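Nigritoxine (Vibrio nigripulchritudo, PDB 5M41) acts as a bacterial toxin against crustaceans and insects, built on a fold new when its structure was solved. Local coordinates at residues A[313-317]-A[342-346]; A[397-401]-A[623-627]; A[670-675]-A[694-699]. All blocks are in the same frame, centred on the assembly; numbering follows the deposited sequence.

The three contacts follow one another along the chain, each closing before the next opens, and none touches another. Interaction 1 packs helix 302-319 on an antiparallel sheet, with its centre about 14 Å from the centre of the chain. Interaction 2, centred about 26 Å from interaction 1, joins the loop after helix 386-396 to the start of helix 625-632, its segments 222 positions apart in sequence. Interaction 3 pairs helices 667-676 and 688-704, in the C-terminal part of the chain, about 22 Å from interaction 2, centre to centre, with nearest atoms about 8 Å apart; Tyr-580 and Tyr-609 border both of these contacts. The magnesium site of Val-189, Glu-192 and Asp-195 includes no residue of the three contacts.

Interaction 1: A[313-317]-A[342-346]; sequences LTADA and VAKLS
Leu-345 overlaps the helix turn 313-317: its CD1 lies 3.7 Å from the carbonyl O of Leu-313 and 3.5 Å from CB of Ala-317, one turn later. Leu-313 O accepts the helical hydrogen bond from Ala-317 N (3.2 Å), so the methyl sits against an intact helix turn. The chi1 m, chi2 t rotamer of Leu-345 also brings CD2 to 3.9 Å from Thr-314 OG1, which is hydrogen-bonded to Ala-310 O. Leu-313 (t, p) reaches back: its CD2 is 3.9 Å from Leu-345 CG, 3.9 Å from Ala-343 CB and 3.7 Å from Ala-343 O. Contact is by van der Waals packing, mostly of apolar side chains, with no hydrogen bond across it. Residues 313-317 are helical and 342-346 extended; the segment axes approach to 9.4 Å at a signed angle of -33°, broadly parallel. CA atoms pair as Leu-313 with Ala-343 (7.8 Å) and Thr-314 with Leu-345 (7.4 Å). Ala-343 and Leu-345 point CA-to-CB toward the helix, while Lys-344 points away, its NZ hydrogen-bonded to Gln-292. Helix 373-382 touches Thr-314 and Ala-315. This is helix-on-sheet packing, the helix lying roughly along strand 340-348 on one face of an antiparallel sheet.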
loop_
_atom_site.group_PDB
_atom_site.type_symbol
_atom_site.label_atom_id
_atom_site.label_comp_id
_atom_site.label_asym_id
_atom_site.label_seq_id
_atom_site.Cartn_x
_atom_site.Cartn_y
_atom_site.Cartn_z
ATOM N N LEU A 313 10.233 -12.339 6.158
ATOM C CA LEU A 313 9.581 -12.872 4.964
ATOM C C LEU A 313 10.460 -12.703 3.725
ATOM O O LEU A 313 10.557 -13.609 2.893
ATOM C CB LEU A 313 8.233 -12.181 4.741
ATOM C CG LEU A 313 7.320 -12.681 3.615
ATOM C CD1 LEU A 313 6.677 -14.018 3.983
ATOM C CD2 LEU A 313 6.251 -11.628 3.358
ATOM N N THR A 314 11.093 -11.543 3.592
ATOM C CA THR A 314 11.961 -11.301 2.434
ATOM C C THR A 314 13.192 -12.218 2.461
ATOM O O THR A 314 13.606 -12.755 1.416
ATOM C CB THR A 314 12.385 -9.818 2.334
ATOM O OG1 THR A 314 11.237 -8.975 2.504
ATOM C CG2 THR A 314 13.000 -9.531 0.987
ATOM N N ALA A 315 13.776 -12.388 3.651
ATOM C CA ALA A 315 14.967 -13.231 3.823
ATOM C C ALA A 315 14.639 -14.670 3.442
ATOM O O ALA A 315 15.388 -15.291 2.697
ATOM C CB ALA A 315 15.506 -13.136 5.247
ATOM N N ASP A 316 13.497 -15.178 3.900
ATOM C CA ASP A 316 13.128 -16.575 3.601
ATOM C C ASP A 316 12.938 -16.813 2.108
ATOM O O ASP A 316 13.324 -17.865 1.602
ATOM C CB ASP A 316 11.880 -17.023 4.361
ATOM C CG ASP A 316 12.054 -16.971 5.865
ATOM O OD1 ASP A 316 13.198 -16.832 6.356
ATOM O OD2 ASP A 316 11.024 -17.057 6.565
ATOM N N ALA A 317 12.373 -15.833 1.404
ATOM C CA ALA A 317 12.121 -15.986 -0.028
ATOM C C ALA A 317 13.420 -16.077 -0.830
ATOM O O ALA A 317 13.505 -16.837 -1.804
ATOM C CB ALA A 317 11.237 -14.863 -0.545
ATOM N N VAL A 342 -1.180 -7.645 6.725
ATOM C CA VAL A 342 -0.571 -8.780 6.050
ATOM C C VAL A 342 0.681 -8.308 5.296
ATOM O O VAL A 342 0.658 -7.258 4.639
ATOM C CB VAL A 342 -1.583 -9.527 5.138
ATOM C CG1 VAL A 342 -2.033 -8.665 3.968
ATOM C CG2 VAL A 342 -1.021 -10.861 4.657
ATOM N N ALA A 343 1.779 -9.050 5.440
ATOM C CA ALA A 343 2.940 -8.870 4.571
ATOM C C ALA A 343 2.869 -9.949 3.510
ATOM O O ALA A 343 2.567 -11.113 3.817
ATOM C CB ALA A 343 4.239 -8.995 5.348
ATOM N N LYS A 344 3.133 -9.555 2.269
ATOM C CA LYS A 344 3.090 -10.458 1.144
ATOM C C LYS A 344 4.014 -9.933 0.060
ATOM O O LYS A 344 3.970 -8.741 -0.256
ATOM C CB LYS A 344 1.653 -10.534 0.605
ATOM C CG LYS A 344 1.401 -11.665 -0.375
ATOM C CD LYS A 344 -0.084 -12.058 -0.431
ATOM C CE LYS A 344 -0.300 -13.324 -1.281
ATOM N NZ LYS A 344 -1.493 -14.112 -0.792
ATOM N N LEU A 345 4.822 -10.825 -0.519
ATOM C CA LEU A 345 5.765 -10.489 -1.584
ATOM C C LEU A 345 5.135 -10.822 -2.915
ATOM O O LEU A 345 4.408 -11.826 -3.021
ATOM C CB LEU A 345 7.039 -11.335 -1.479
ATOM C CG LEU A 345 7.829 -11.173 -0.193
ATOM C CD1 LEU A 345 8.908 -12.242 -0.123
ATOM C CD2 LEU A 345 8.431 -9.772 -0.112
ATOM N N SER A 346 5.416 -9.983 -3.917
ATOM C CA SER A 346 5.049 -10.260 -5.287
ATOM C C SER A 346 6.291 -10.051 -6.118
ATOM O O SER A 346 7.102 -9.182 -5.821
ATOM C CB SER A 346 3.969 -9.305 -5.790
ATOM O OG SER A 346 2.740 -9.437 -5.095
#

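Interaction 2: A[397-401]-A[623-627]; sequences SSSAS and GNEME
Apolar contact pairs Ala-400 with Met-626, whose side chain runs out through t, t and turns at chi3 (m), carrying CE to 3.4 Å from Ala-400 CA and 4.3 Å from Ala-400 CB. Ala-400 and Met-626 are the closest CA pair (4.9 Å), each pointing CA-to-CB toward the other segment. Phe-550 touches both. In van der Waals contact with polar groups, methyl Met-626 CE lies 3.2 Å from the carbonyl Ser-399 O, and Ala-400 CB 4.0 Å from the carboxylate carbon Glu-625 CD; that carboxylate is hydrogen-bonded to Tyr-609. Ser-398 OG (chi1 p) comes within 2.8 Å of Asn-624 ND2, but the angle is too poor for a hydrogen bond. Along the backbone, Ser-397 is the first residue to leave helical angles after helix 386-396, Ser-398 and Ser-399 are non-helical, the chain turns back at Ala-400 with helical-region phi/psi, and 625-627 begin helix 625-632. Asn-624 OD1 accepts from Glu-627 N (2.8 Å, 164°), making Asn-624 a side-chain N-cap; the contact packs a post-helix loop against a capped helix N-terminus.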
loop_
_atom_site.group_PDB
_atom_site.type_symbol
_atom_site.label_atom_id
_atom_site.label_comp_id
_atom_site.label_asym_id
_atom_site.label_seq_id
_atom_site.Cartn_x
_atom_site.Cartn_y
_atom_site.Cartn_z
ATOM N N SER A 397 -3.381 0.203 13.091
ATOM C CA SER A 397 -3.481 -0.228 14.477
ATOM C C SER A 397 -4.830 -0.770 14.952
ATOM O O SER A 397 -4.907 -1.846 15.565
ATOM C CB SER A 397 -3.080 0.937 15.377
ATOM O OG SER A 397 -3.434 0.628 16.688
ATOM N N SER A 398 -5.885 -0.016 14.705
ATOM C CA SER A 398 -7.183 -0.411 15.204
ATOM C C SER A 398 -8.248 -0.015 14.183
ATOM O O SER A 398 -9.300 0.524 14.538
ATOM C CB SER A 398 -7.425 0.276 16.543
ATOM O OG SER A 398 -7.392 1.683 16.344
ATOM N N SER A 399 -7.942 -0.277 12.912
ATOM C CA SER A 399 -8.851 -0.024 11.796
ATOM C C SER A 399 -9.880 -1.152 11.632
ATOM O O SER A 399 -9.516 -2.302 11.385
ATOM C CB SER A 399 -8.060 0.101 10.503
ATOM O OG SER A 399 -8.930 0.281 9.406
ATOM N N ALA A 400 -11.154 -0.802 11.743
ATOM C CA ALA A 400 -12.253 -1.720 11.446
ATOM C C ALA A 400 -12.207 -2.203 9.992
ATOM O O ALA A 400 -12.401 -3.377 9.727
ATOM C CB ALA A 400 -13.594 -1.072 11.763
ATOM N N SER A 401 -11.903 -1.293 9.073
ATOM C CA SER A 401 -12.021 -1.543 7.627
ATOM C C SER A 401 -10.748 -2.073 6.953
ATOM O O SER A 401 -10.807 -2.618 5.851
ATOM C CB SER A 401 -12.451 -0.250 6.935
ATOM O OG SER A 401 -11.539 0.817 7.241
ATOM N N GLY A 623 -15.581 7.521 18.213
ATOM C CA GLY A 623 -14.264 6.956 18.516
ATOM C C GLY A 623 -13.649 6.067 17.444
ATOM O O GLY A 623 -14.035 6.089 16.271
ATOM N N ASN A 624 -12.661 5.295 17.873
ATOM C CA ASN A 624 -12.283 4.068 17.214
ATOM C C ASN A 624 -13.542 3.337 16.709
ATOM O O ASN A 624 -14.490 3.087 17.474
ATOM C CB ASN A 624 -11.521 3.225 18.227
ATOM C CG ASN A 624 -11.102 1.880 17.687
ATOM O OD1 ASN A 624 -11.911 1.102 17.207
ATOM N ND2 ASN A 624 -9.824 1.583 17.818
ATOM N N GLU A 625 -13.552 3.019 15.416
ATOM C CA GLU A 625 -14.742 2.496 14.768
ATOM C C GLU A 625 -15.019 1.073 15.222
ATOM O O GLU A 625 -16.168 0.681 15.416
ATOM C CB GLU A 625 -14.624 2.586 13.243
ATOM C CG GLU A 625 -15.915 2.207 12.513
ATOM C CD GLU A 625 -15.765 2.246 10.999
ATOM O OE1 GLU A 625 -14.792 2.858 10.536
ATOM O OE2 GLU A 625 -16.608 1.668 10.275
ATOM N N MET A 626 -13.952 0.308 15.393
ATOM C CA MET A 626 -14.024 -1.046 15.912
ATOM C C MET A 626 -14.669 -1.080 17.310
ATOM O O MET A 626 -15.566 -1.897 17.588
ATOM C CB MET A 626 -12.603 -1.611 15.953
ATOM C CG MET A 626 -12.503 -3.097 16.181
ATOM S SD MET A 626 -10.841 -3.697 15.796
ATOM C CE MET A 626 -10.781 -3.374 14.064
ATOM N N GLU A 627 -14.204 -0.188 18.184
ATOM C CA GLU A 627 -14.760 -0.070 19.523
ATOM C C GLU A 627 -16.231 0.350 19.400
ATOM O O GLU A 627 -17.097 -0.183 20.110
ATOM C CB GLU A 627 -13.953 0.938 20.361
ATOM C CG GLU A 627 -12.565 0.435 20.757
ATOM C CD GLU A 627 -11.757 1.415 21.602
ATOM O OE1 GLU A 627 -12.080 2.606 21.675
ATOM O OE2 GLU A 627 -10.758 0.995 22.200
#

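Interaction 3: A[670-675]-A[694-699]; sequences FITVVE and IVESMR
An antiparallel helix pair close to the C-terminus holds this contact, helix 667-676 packing against helix 688-704. The axes of segments 670-675 and 694-699 run at 168° and approach to 10.5 Å; Ile-671 and Val-695 are the nearest CA pair, at 6.6 Å. Both segments are regular helix, with i to i+4 bonds such as Glu-675 N to Ile-671 O (2.8 Å) and Arg-699 N to Val-695 O (2.9 Å). Ile-671 (m, t) fills the middle: its CG2 is 4.0 Å from Val-695 CG1 and its CD1 3.8 Å from Met-698 CB. Val-674 CG1 adds contacts to Ile-694 CG2 (4.3 Å) and Val-695 CG2 (4.4 Å). In the larger helical packing of this region, Phe-606 of helix 603-614 touches both Val-674 and Met-698, while Met-722 and Met-726 of helix 719-731 touch Phe-670. A Met-aromatic contact marks one border: Met-698 SD lies 5.3 Å from the centroid of the Phe-670 ring, 82° off its normal and hence at the edge, with Met-698 CE 3.8 Å from Phe-670 CE2. Beside Ile-671, Arg-699 extends so that its NH2 lies 4.0 Å from Ile-671 CG2 and makes a long salt bridge of 3.7 Å with Glu-675 OE1.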
loop_
_atom_site.group_PDB
_atom_site.type_symbol
_atom_site.label_atom_id
_atom_site.label_comp_id
_atom_site.label_asym_id
_atom_site.label_seq_id
_atom_site.Cartn_x
_atom_site.Cartn_y
_atom_site.Cartn_z
ATOM N N PHE A 670 -35.306 -0.648 0.487
ATOM C CA PHE A 670 -34.402 -0.054 1.474
ATOM C C PHE A 670 -32.962 -0.438 1.185
ATOM O O PHE A 670 -32.070 0.421 1.083
ATOM C CB PHE A 670 -34.800 -0.476 2.907
ATOM C CG PHE A 670 -33.918 0.105 3.975
ATOM C CD1 PHE A 670 -34.047 1.438 4.350
ATOM C CD2 PHE A 670 -32.980 -0.686 4.632
ATOM C CE1 PHE A 670 -33.244 1.984 5.340
ATOM C CE2 PHE A 670 -32.170 -0.151 5.630
ATOM C CZ PHE A 670 -32.299 1.188 5.978
ATOM N N ILE A 671 -32.756 -1.732 0.993
ATOM C CA ILE A 671 -31.423 -2.273 0.757
ATOM C C ILE A 671 -30.831 -1.720 -0.538
ATOM O O ILE A 671 -29.663 -1.304 -0.571
ATOM C CB ILE A 671 -31.441 -3.823 0.785
ATOM C CG1 ILE A 671 -31.636 -4.323 2.232
ATOM C CG2 ILE A 671 -30.180 -4.412 0.153
ATOM C CD1 ILE A 671 -31.703 -5.844 2.367
ATOM N N THR A 672 -31.638 -1.684 -1.597
ATOM C CA THR A 672 -31.169 -1.160 -2.895
ATOM C C THR A 672 -30.619 0.266 -2.746
ATOM O O THR A 672 -29.543 0.569 -3.218
ATOM C CB THR A 672 -32.290 -1.191 -3.946
ATOM O OG1 THR A 672 -32.731 -2.547 -4.115
ATOM C CG2 THR A 672 -31.806 -0.629 -5.307
ATOM N N VAL A 673 -31.342 1.134 -2.051
ATOM C CA VAL A 673 -30.870 2.504 -1.873
ATOM C C VAL A 673 -29.619 2.532 -0.978
ATOM O O VAL A 673 -28.609 3.164 -1.315
ATOM C CB VAL A 673 -32.007 3.443 -1.403
ATOM C CG1 VAL A 673 -31.472 4.801 -0.973
ATOM C CG2 VAL A 673 -33.001 3.650 -2.547
ATOM N N VAL A 674 -29.649 1.788 0.125
ATOM C CA VAL A 674 -28.541 1.806 1.076
ATOM C C VAL A 674 -27.236 1.376 0.402
ATOM O O VAL A 674 -26.190 2.010 0.583
ATOM C CB VAL A 674 -28.845 0.896 2.297
ATOM C CG1 VAL A 674 -27.565 0.564 3.057
ATOM C CG2 VAL A 674 -29.849 1.582 3.209
ATOM N N GLU A 675 -27.327 0.280 -0.351
ATOM C CA GLU A 675 -26.233 -0.297 -1.103
ATOM C C GLU A 675 -25.634 0.697 -2.119
ATOM O O GLU A 675 -24.429 0.791 -2.256
ATOM C CB GLU A 675 -26.753 -1.521 -1.844
ATOM C CG GLU A 675 -25.694 -2.374 -2.510
ATOM C CD GLU A 675 -26.280 -3.641 -3.119
ATOM O OE1 GLU A 675 -27.442 -3.583 -3.597
ATOM O OE2 GLU A 675 -25.586 -4.694 -3.122
ATOM N N ILE A 694 -22.993 -4.500 6.039
ATOM C CA ILE A 694 -24.279 -3.932 6.456
ATOM C C ILE A 694 -25.417 -4.614 5.682
ATOM O O ILE A 694 -26.440 -5.031 6.260
ATOM C CB ILE A 694 -24.309 -2.414 6.216
ATOM C CG1 ILE A 694 -23.494 -1.677 7.284
ATOM C CG2 ILE A 694 -25.743 -1.878 6.111
ATOM C CD1 ILE A 694 -23.352 -0.198 7.002
ATOM N N VAL A 695 -25.217 -4.721 4.379
ATOM C CA VAL A 695 -26.194 -5.251 3.457
ATOM C C VAL A 695 -26.340 -6.766 3.671
ATOM O O VAL A 695 -27.460 -7.290 3.819
ATOM C CB VAL A 695 -25.782 -4.878 2.006
ATOM C CG1 VAL A 695 -26.530 -5.705 0.976
ATOM C CG2 VAL A 695 -26.054 -3.389 1.766
ATOM N N GLU A 696 -25.212 -7.459 3.696
ATOM C CA GLU A 696 -25.206 -8.906 3.924
ATOM C C GLU A 696 -25.870 -9.260 5.259
ATOM O O GLU A 696 -26.607 -10.230 5.310
ATOM C CB GLU A 696 -23.782 -9.461 3.849
ATOM C CG GLU A 696 -23.649 -10.948 4.141
ATOM C CD GLU A 696 -22.206 -11.433 4.022
ATOM O OE1 GLU A 696 -21.301 -10.787 4.602
ATOM O OE2 GLU A 696 -21.967 -12.459 3.338
ATOM N N SER A 697 -25.633 -8.466 6.315
ATOM C CA SER A 697 -26.340 -8.642 7.604
ATOM C C SER A 697 -27.835 -8.587 7.397
ATOM O O SER A 697 -28.577 -9.412 7.926
ATOM C CB SER A 697 -25.998 -7.539 8.600
ATOM O OG SER A 697 -24.726 -7.726 9.160
ATOM N N MET A 698 -28.280 -7.595 6.635
ATOM C CA MET A 698 -29.708 -7.427 6.404
ATOM C C MET A 698 -30.333 -8.607 5.668
ATOM O O MET A 698 -31.385 -9.104 6.073
ATOM C CB MET A 698 -29.960 -6.112 5.692
ATOM C CG MET A 698 -29.582 -4.955 6.599
ATOM S SD MET A 698 -29.800 -3.403 5.725
ATOM C CE MET A 698 -29.346 -2.262 7.018
ATOM N N ARG A 699 -29.657 -9.056 4.619
ATOM C CA ARG A 699 -30.091 -10.197 3.817
ATOM C C ARG A 699 -30.090 -11.513 4.613
ATOM O O ARG A 699 -31.053 -12.286 4.548
ATOM C CB ARG A 699 -29.216 -10.317 2.559
ATOM C CG ARG A 699 -29.549 -9.281 1.497
ATOM C CD ARG A 699 -28.564 -9.319 0.332
ATOM N NE ARG A 699 -28.888 -8.290 -0.658
ATOM C CZ ARG A 699 -28.048 -7.832 -1.592
ATOM N NH1 ARG A 699 -26.809 -8.298 -1.658
ATOM N NH2 ARG A 699 -28.453 -6.908 -2.464
#